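Local coordinates for protein WlaRA, TDP-fucose-3,4-ketoisomerase (Campylobacter jejuni subsp. jejuni 81116, PDB 5TPV) that belongs to the WxcM-like branch of the cupin superfamily, with a double-stranded beta-helix fold, and binds thymidine-5'-diphosphate as a dimer, at residues I34-D39 with I105-T110; I59-S64 with N81-G86. One frame throughout, in Å; residues are numbered along the deposited sequence. Where two conformers were deposited one is given.

Contact 1 (I34-D39 with I105-T110)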
ATOM      1  N   ILE B  34      -1.018   5.207  -2.899  1.00 28.42           N
ATOM      2  CA  ILE B  34      -1.531   3.859  -2.642  1.00 28.16           C
ATOM      3  C   ILE B  34      -2.968   4.096  -2.274  1.00 26.30           C
ATOM      4  O   ILE B  34      -3.226   5.059  -1.613  1.00 26.97           O
ATOM      5  CB  ILE B  34      -0.754   3.271  -1.401  1.00 31.86           C
ATOM      6  CG1 ILE B  34      -0.034   2.115  -1.941  1.00 38.87           C
ATOM      7  CG2 ILE B  34      -1.448   3.084  -0.026  1.00 32.26           C
ATOM      8  CD1 ILE B  34       1.122   2.726  -2.649  1.00 32.87           C
ATOM      9  N   PHE B  35      -3.862   3.182  -2.597  1.00 26.59           N
ATOM     10  CA  PHE B  35      -5.171   3.187  -1.980  1.00 24.76           C
ATOM     11  C   PHE B  35      -5.700   1.779  -1.855  1.00 26.67           C
ATOM     12  O   PHE B  35      -5.225   0.848  -2.482  1.00 28.13           O
ATOM     13  CB  PHE B  35      -6.174   4.125  -2.705  1.00 25.50           C
ATOM     14  CG  PHE B  35      -6.247   3.928  -4.178  1.00 27.00           C
ATOM     15  CD1 PHE B  35      -7.180   3.096  -4.736  1.00 27.07           C
ATOM     16  CD2 PHE B  35      -5.364   4.587  -5.031  1.00 30.49           C
ATOM     17  CE1 PHE B  35      -7.244   2.923  -6.116  1.00 33.97           C
ATOM     18  CE2 PHE B  35      -5.446   4.435  -6.411  1.00 31.19           C
ATOM     19  CZ  PHE B  35      -6.399   3.613  -6.968  1.00 28.89           C
ATOM     20  N   TYR B  36      -6.671   1.614  -0.958  1.00 28.59           N
ATOM     21  CA  TYR B  36      -7.259   0.301  -0.730  1.00 29.71           C
ATOM     22  C   TYR B  36      -8.758   0.493  -0.545  1.00 28.81           C
ATOM     23  O   TYR B  36      -9.244   1.540  -0.066  1.00 28.32           O
ATOM     24  CB  TYR B  36      -6.559  -0.509   0.411  1.00 27.05           C
ATOM     25  CG  TYR B  36      -6.298   0.292   1.644  1.00 29.69           C
ATOM     26  CD1 TYR B  36      -7.209   0.300   2.698  1.00 29.82           C
ATOM     27  CD2 TYR B  36      -5.132   1.041   1.789  1.00 29.00           C
ATOM     28  CE1 TYR B  36      -7.002   1.065   3.804  1.00 28.72           C
ATOM     29  CE2 TYR B  36      -4.932   1.811   2.912  1.00 29.72           C
ATOM     30  CZ  TYR B  36      -5.873   1.829   3.895  1.00 27.04           C
ATOM     31  OH  TYR B  36      -5.671   2.588   5.025  1.00 27.25           O
ATOM     32  N   ILE B  37      -9.456  -0.537  -1.003  1.00 29.28           N
ATOM     33  CA  ILE B  37     -10.896  -0.572  -1.103  1.00 26.77           C
ATOM     34  C   ILE B  37     -11.380  -1.838  -0.397  1.00 33.48           C
ATOM     35  O   ILE B  37     -10.804  -2.946  -0.503  1.00 26.12           O
ATOM     36  CB  ILE B  37     -11.328  -0.568  -2.573  1.00 28.80           C
ATOM     37  CG1 ILE B  37     -10.568   0.520  -3.307  1.00 29.90           C
ATOM     38  CG2 ILE B  37     -12.806  -0.227  -2.686  1.00 31.14           C
ATOM     39  CD1 ILE B  37     -10.882   0.633  -4.784  1.00 31.99           C
ATOM     40  N   TYR B  38     -12.461  -1.670   0.353  1.00 30.95           N
ATOM     41  CA  TYR B  38     -12.897  -2.744   1.242  1.00 31.44           C
ATOM     42  C   TYR B  38     -14.376  -2.566   1.634  1.00 31.21           C
ATOM     43  O   TYR B  38     -15.025  -1.594   1.221  1.00 29.36           O
ATOM     44  CB  TYR B  38     -11.985  -2.735   2.465  1.00 27.64           C
ATOM     45  CG  TYR B  38     -11.934  -1.403   3.224  1.00 26.81           C
ATOM     46  CD1 TYR B  38     -12.756  -1.143   4.309  1.00 30.71           C
ATOM     47  CD2 TYR B  38     -11.010  -0.449   2.889  1.00 30.52           C
ATOM     48  CE1 TYR B  38     -12.732   0.067   4.974  1.00 24.10           C
ATOM     49  CE2 TYR B  38     -10.927   0.744   3.573  1.00 25.50           C
ATOM     50  CZ  TYR B  38     -11.793   1.011   4.589  1.00 23.62           C
ATOM     51  OH  TYR B  38     -11.636   2.255   5.223  1.00 27.33           O
ATOM     52  N   ASP B  39     -14.893  -3.528   2.389  1.00 32.99           N
ATOM     53  CA  ASP B  39     -16.277  -3.579   2.905  1.00 30.87           C
ATOM     54  C   ASP B  39     -17.282  -3.579   1.786  1.00 37.18           C
ATOM     55  O   ASP B  39     -18.188  -2.740   1.752  1.00 43.52           O
ATOM     56  CB  ASP B  39     -16.579  -2.422   3.864  1.00 35.52           C
ATOM     57  CG  ASP B  39     -16.007  -2.641   5.249  1.00 44.06           C
ATOM     58  OD1 ASP B  39     -15.268  -3.627   5.500  1.00 44.93           O
ATOM     59  OD2 ASP B  39     -16.302  -1.777   6.083  1.00 49.82           O
ATOM     60  N   ILE B 105     -10.103  -7.290   0.356  1.00 25.02           N
ATOM     61  CA  ILE B 105      -9.407  -6.005   0.471  1.00 32.17           C
ATOM     62  C   ILE B 105      -8.554  -5.831  -0.761  1.00 27.83           C
ATOM     63  O   ILE B 105      -7.671  -6.648  -1.047  1.00 31.56           O
ATOM     64  CB  ILE B 105      -8.469  -5.941   1.694  1.00 31.71           C
ATOM     65  CG1 ILE B 105      -9.306  -6.139   2.972  1.00 36.94           C
ATOM     66  CG2 ILE B 105      -7.665  -4.632   1.753  1.00 31.59           C
ATOM     67  CD1 ILE B 105      -8.427  -6.567   4.155  1.00 38.41           C
ATOM     68  N   LEU B 106      -8.807  -4.749  -1.479  1.00 30.70           N
ATOM     69  CA  LEU B 106      -8.120  -4.508  -2.745  1.00 30.38           C
ATOM     70  C   LEU B 106      -7.135  -3.407  -2.510  1.00 29.17           C
ATOM     71  O   LEU B 106      -7.546  -2.334  -2.110  1.00 30.35           O
ATOM     72  CB  LEU B 106      -9.093  -4.048  -3.837  1.00 30.67           C
ATOM     73  CG  LEU B 106      -8.418  -3.734  -5.179  1.00 28.32           C
ATOM     74  CD1 LEU B 106      -7.912  -4.971  -5.854  1.00 37.78           C
ATOM     75  CD2 LEU B 106      -9.431  -3.032  -6.083  1.00 36.60           C
ATOM     76  N   LEU B 107      -5.857  -3.693  -2.747  1.00 27.00           N
ATOM     77  CA  LEU B 107      -4.823  -2.677  -2.701  1.00 28.87           C
ATOM     78  C   LEU B 107      -4.349  -2.331  -4.124  1.00 26.26           C
ATOM     79  O   LEU B 107      -4.023  -3.218  -4.932  1.00 29.85           O
ATOM     80  CB  LEU B 107      -3.664  -3.205  -1.896  1.00 30.02           C
ATOM     81  CG  LEU B 107      -2.383  -2.387  -1.769  1.00 32.75           C
ATOM     82  CD1 LEU B 107      -2.605  -1.102  -1.023  1.00 29.32           C
ATOM     83  CD2 LEU B 107      -1.238  -3.173  -1.131  1.00 34.23           C
ATOM     84  N   VAL B 108      -4.148  -1.038  -4.325  1.00 29.45           N
ATOM     85  CA  VAL B 108      -3.672  -0.456  -5.567  1.00 28.35           C
ATOM     86  C   VAL B 108      -2.479   0.455  -5.373  1.00 27.22           C
ATOM     87  O   VAL B 108      -2.449   1.348  -4.547  1.00 25.74           O
ATOM     88  CB  VAL B 108      -4.834   0.332  -6.225  1.00 29.46           C
ATOM     89  CG1 VAL B 108      -4.490   0.667  -7.677  1.00 27.56           C
ATOM     90  CG2 VAL B 108      -6.090  -0.520  -6.185  1.00 23.80           C
ATOM     91  N   LEU B 109      -1.459   0.227  -6.189  1.00 27.93           N
ATOM     92  CA  LEU B 109      -0.296   1.101  -6.255  1.00 26.88           C
ATOM     93  C   LEU B 109      -0.330   1.858  -7.587  1.00 26.24           C
ATOM     94  O   LEU B 109      -0.693   1.285  -8.636  1.00 27.98           O
ATOM     95  CB  LEU B 109       0.966   0.245  -6.237  1.00 27.85           C
ATOM     96  CG  LEU B 109       0.926  -1.044  -5.371  1.00 32.09           C
ATOM     97  CD1 LEU B 109       2.160  -1.871  -5.530  1.00 33.06           C
ATOM     98  CD2 LEU B 109       0.750  -0.745  -3.900  1.00 33.73           C
ATOM     99  N   THR B 110       0.071   3.121  -7.531  1.00 27.72           N
ATOM    100  CA  THR B 110       0.158   3.950  -8.704  1.00 31.24           C
ATOM    101  C   THR B 110       1.297   4.988  -8.600  1.00 32.93           C
ATOM    102  O   THR B 110       1.883   5.267  -7.543  1.00 28.30           O
ATOM    103  CB  THR B 110      -1.184   4.611  -9.033  1.00 31.83           C
ATOM    104  OG1 THR B 110      -1.145   5.288 -10.312  1.00 35.33           O
ATOM    105  CG2 THR B 110      -1.498   5.618  -7.999  1.00 27.78           C
TER
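The side chain of Phe35 leaves strand 33-38 on the same face of the sheet as that of Val108, its antiparallel partner on strand 105-110. From CB, which points to this shared face, CG turns between the backbone N and the carbonyl carbon (chi1 50°), which swings the ring over the neighbouring strand. CD1 and CE1 both approach Val108 CB, CE1 at 3.5 Å; CE2 lies 4.1 Å from Val108 CG1, and CZ meets that methyl at 3.6 Å. Val108 CB thus sits over one ring face, a CH-pi contact offset toward the rim; a beta-branched residue suits the place because its methyls CG1 and CG2 spread beneath CZ and CE1. At the root of the two side chains the backbones are joined by hydrogen bonds: Phe35 N donates to Val108 O at 3.0 Å, and Val108 N to Phe35 O at 2.8 Å. Ile37 and Leu106 repeat this mutual pairing. On the other face Ile34 CG1 packs against Leu109 CD2 at 3.6 Å, and Tyr36 OH bonds His21 of the second subunit, whose strand continues the sheet. The N-H and C=O groups of Phe35, Ile37, Leu106 and Val108 are satisfied across this pair, while Phe35 presents an apolar ring to the thymidine-5'-diphosphate pocket.

Contact 2 (I59-S64 with N81-G86)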
ATOM      1  N   ILE B  59      -3.846  -5.647  -6.278  1.00 25.97           N
ATOM      2  CA  ILE B  59      -3.542  -6.808  -5.449  1.00 27.14           C
ATOM      3  C   ILE B  59      -4.736  -7.061  -4.546  1.00 31.25           C
ATOM      4  O   ILE B  59      -5.222  -6.123  -3.873  1.00 29.37           O
ATOM      5  CB  ILE B  59      -2.306  -6.477  -4.586  1.00 27.57           C
ATOM      6  CG1 ILE B  59      -1.145  -6.000  -5.428  1.00 29.43           C
ATOM      7  CG2 ILE B  59      -1.858  -7.642  -3.717  1.00 29.00           C
ATOM      8  CD1 ILE B  59      -0.048  -5.354  -4.621  1.00 31.94           C
ATOM      9  N   ALA B  60      -5.229  -8.309  -4.551  1.00 29.19           N
ATOM     10  CA  ALA B  60      -6.172  -8.745  -3.564  1.00 26.83           C
ATOM     11  C   ALA B  60      -5.418  -9.192  -2.322  1.00 28.41           C
ATOM     12  O   ALA B  60      -4.948 -10.317  -2.273  1.00 34.94           O
ATOM     13  CB  ALA B  60      -7.023  -9.869  -4.122  1.00 32.79           C
ATOM     14  N   LEU B  61      -5.259  -8.304  -1.356  1.00 31.48           N
ATOM     15  CA  LEU B  61      -4.609  -8.635  -0.097  1.00 36.68           C
ATOM     16  C   LEU B  61      -5.410  -9.575   0.720  1.00 36.36           C
ATOM     17  O   LEU B  61      -4.874 -10.324   1.482  1.00 41.83           O
ATOM     18  CB  LEU B  61      -4.483  -7.434   0.806  1.00 39.97           C
ATOM     19  CG  LEU B  61      -3.530  -6.343   0.398  1.00 46.15           C
ATOM     20  CD1 LEU B  61      -3.318  -5.395   1.553  1.00 49.01           C
ATOM     21  CD2 LEU B  61      -2.209  -6.932  -0.034  1.00 45.81           C
ATOM     22  N   ASN B  62      -6.721  -9.488   0.619  1.00 39.73           N
ATOM     23  CA  ASN B  62      -7.526 -10.519   1.196  1.00 36.45           C
ATOM     24  C   ASN B  62      -8.714 -10.824   0.295  1.00 37.99           C
ATOM     25  O   ASN B  62      -9.126 -10.001  -0.503  1.00 39.07           O
ATOM     26  CB  ASN B  62      -7.915 -10.101   2.620  1.00 41.86           C
ATOM     27  CG  ASN B  62      -8.218 -11.304   3.510  1.00 46.05           C
ATOM     28  OD1 ASN B  62      -7.500 -12.308   3.524  1.00 50.08           O
ATOM     29  ND2 ASN B  62      -9.341 -11.230   4.193  1.00 49.65           N
ATOM     30  N   GLY B  63      -9.241 -12.024   0.382  1.00 35.32           N
ATOM     31  CA  GLY B  63     -10.314 -12.440  -0.509  1.00 33.81           C
ATOM     32  C   GLY B  63      -9.962 -12.452  -1.985  1.00 34.92           C
ATOM     33  O   GLY B  63      -8.832 -12.676  -2.415  1.00 36.73           O
ATOM     34  N   SER B  64     -10.961 -12.150  -2.785  1.00 35.35           N
ATOM     35  CA  SER B  64     -10.815 -12.251  -4.224  1.00 42.22           C
ATOM     36  C   SER B  64     -11.776 -11.300  -4.910  1.00 35.76           C
ATOM     37  O   SER B  64     -12.806 -10.909  -4.373  1.00 32.00           O
ATOM     38  CB  SER B  64     -11.105 -13.684  -4.716  1.00 44.90           C
ATOM     39  OG  SER B  64     -12.411 -14.063  -4.328  0.75 49.53           O
ATOM     40  N   ASN B  81      -6.846 -13.140  -6.378  1.00 37.26           N
ATOM     41  CA  ASN B  81      -7.170 -13.889  -5.175  1.00 43.89           C
ATOM     42  C   ASN B  81      -6.039 -14.317  -4.253  1.00 38.25           C
ATOM     43  O   ASN B  81      -6.278 -15.120  -3.358  1.00 44.10           O
ATOM     44  CB  ASN B  81      -8.017 -15.138  -5.498  1.00 43.74           C
ATOM     45  CG  ASN B  81      -7.314 -16.152  -6.391  1.00 41.24           C
ATOM     46  OD1 ASN B  81      -7.980 -17.035  -6.922  1.00 49.00           O
ATOM     47  ND2 ASN B  81      -6.032 -16.024  -6.613  1.00 42.34           N
ATOM     48  N   ASN B  82      -4.831 -13.842  -4.448  1.00 35.61           N
ATOM     49  CA  ASN B  82      -3.871 -13.998  -3.370  1.00 49.30           C
ATOM     50  C   ASN B  82      -2.788 -12.952  -3.328  1.00 38.39           C
ATOM     51  O   ASN B  82      -2.593 -12.220  -4.287  1.00 36.52           O
ATOM     52  CB  ASN B  82      -3.240 -15.383  -3.383  1.00 54.11           C
ATOM     53  CG  ASN B  82      -2.140 -15.479  -4.393  1.00 46.26           C
ATOM     54  OD1 ASN B  82      -2.408 -15.374  -5.559  1.00 63.02           O
ATOM     55  ND2 ASN B  82      -0.922 -15.716  -3.958  1.00 61.68           N
ATOM     56  N   LYS B  83      -2.092 -12.930  -2.198  1.00 41.04           N
ATOM     57  CA  LYS B  83      -1.149 -11.860  -1.839  1.00 43.60           C
ATOM     58  C   LYS B  83       0.168 -11.917  -2.562  1.00 39.55           C
ATOM     59  O   LYS B  83       0.960 -10.999  -2.421  1.00 44.87           O
ATOM     60  CB  LYS B  83      -0.824 -11.922  -0.350  1.00 44.41           C
ATOM     61  CG  LYS B  83      -1.879 -11.271   0.498  1.00 47.12           C
ATOM     62  CD  LYS B  83      -1.468 -11.289   1.963  1.00 49.21           C
ATOM     63  CE  LYS B  83      -2.087 -12.442   2.736  1.00 44.42           C
ATOM     64  NZ  LYS B  83      -3.559 -12.449   2.554  1.00 49.25           N
ATOM     65  N   THR B  84       0.437 -12.985  -3.303  1.00 35.93           N
ATOM     66  CA  THR B  84       1.737 -13.106  -3.989  1.00 44.22           C
ATOM     67  C   THR B  84       1.724 -12.726  -5.453  1.00 38.10           C
ATOM     68  O   THR B  84       2.701 -12.893  -6.173  1.00 46.14           O
ATOM     69  CB  THR B  84       2.226 -14.535  -3.939  1.00 46.80           C
ATOM     70  OG1 THR B  84       1.290 -15.310  -4.684  1.00 54.58           O
ATOM     71  CG2 THR B  84       2.267 -15.029  -2.492  1.00 62.18           C
ATOM     72  N   LYS B  85       0.586 -12.231  -5.890  1.00 45.31           N
ATOM     73  CA  LYS B  85       0.344 -11.919  -7.285  1.00 45.95           C
ATOM     74  C   LYS B  85      -0.418 -10.576  -7.360  1.00 43.70           C
ATOM     75  O   LYS B  85      -1.215 -10.188  -6.470  1.00 38.97           O
ATOM     76  CB  LYS B  85      -0.392 -13.097  -7.911  1.00 49.22           C
ATOM     77  CG  LYS B  85      -1.839 -12.896  -8.322  1.00 70.62           C
ATOM     78  CD  LYS B  85      -2.450 -14.240  -8.738  1.00 79.64           C
ATOM     79  CE  LYS B  85      -3.924 -14.140  -9.099  1.00 73.09           C
ATOM     80  NZ  LYS B  85      -4.039 -13.933 -10.569  1.00 76.98           N
ATOM     81  N   GLY B  86      -0.090  -9.828  -8.388  1.00 33.05           N
ATOM     82  CA  GLY B  86      -0.862  -8.665  -8.747  1.00 40.13           C
ATOM     83  C   GLY B  86      -0.909  -8.487 -10.244  1.00 42.05           C
ATOM     84  O   GLY B  86      -0.128  -9.066 -11.012  1.00 44.24           O
TER
HETATM   85  O   HOH W   1      -3.695 -10.375  -5.942  1.00 33.42           O
HETATM   86  O   HOH W   2      -8.430 -15.742  -1.680  1.00 50.38           O
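A type I beta turn from Asn82 to Lys85, leading into strand 85-89 of the cupin double-stranded beta-helix, packs here against the bulged part of strand 56-62. Leu61 and Asn62 both face Ile105 in a classic beta bulge, where the chain turns a corner. Lys83, in the turn, has a side chain long and flexible enough to reach this corner: CG starts anti to the carbonyl carbon, and bends at chi3 (-97°) and chi4 (-53°) fold the chain over Leu61 O, with CG 3.3 Å from that oxygen. Its ammonium also makes a cation-pi contact with Tyr38 of the second subunit, so a carbonyl and an aromatic ring probably both stabilise its charge. Where the strands part, a water replaces direct pairing, accepting from Ala60 N at 2.9 Å and donating to Asn82 O and Lys85 O. Farther along, Ser64 CB touches Asn81 CB at 3.5 Å, methylene to methylene; the short serine side chain suits this approach. Gly63 takes a positive phi (61°), readily adopted without a side chain. Gly86 likewise suits its place, since a CB there would crowd Ile59 CG1. Lys83 NZ donates a hydrogen bond to Leu61 O at 2.7 Å, nearly along the C=O axis.

How the contacts relate
Contacts 1 and 2 belong to one antiparallel sheet, with centres about 11 Å apart, and contact 2 is nested along the chain within the loop that contact 1 closes. Strands 105-110 and 56-62 are neighbours: Leu107 N lies 2.8 Å from Ile59 O and Ile105 N 3.0 Å from Asn62 O, both probable hydrogen bonds, the second at the bulge itself. Across the sheet the order is 85-89, 56-62, 105-110, 33-38, beyond which the second subunit extends the sheet. Both contacts touch that subunit. Contact 1 alone supplies a pocket residue, Phe35, whose side chain is about 4 Å from the bound thymidine-5'-diphosphate.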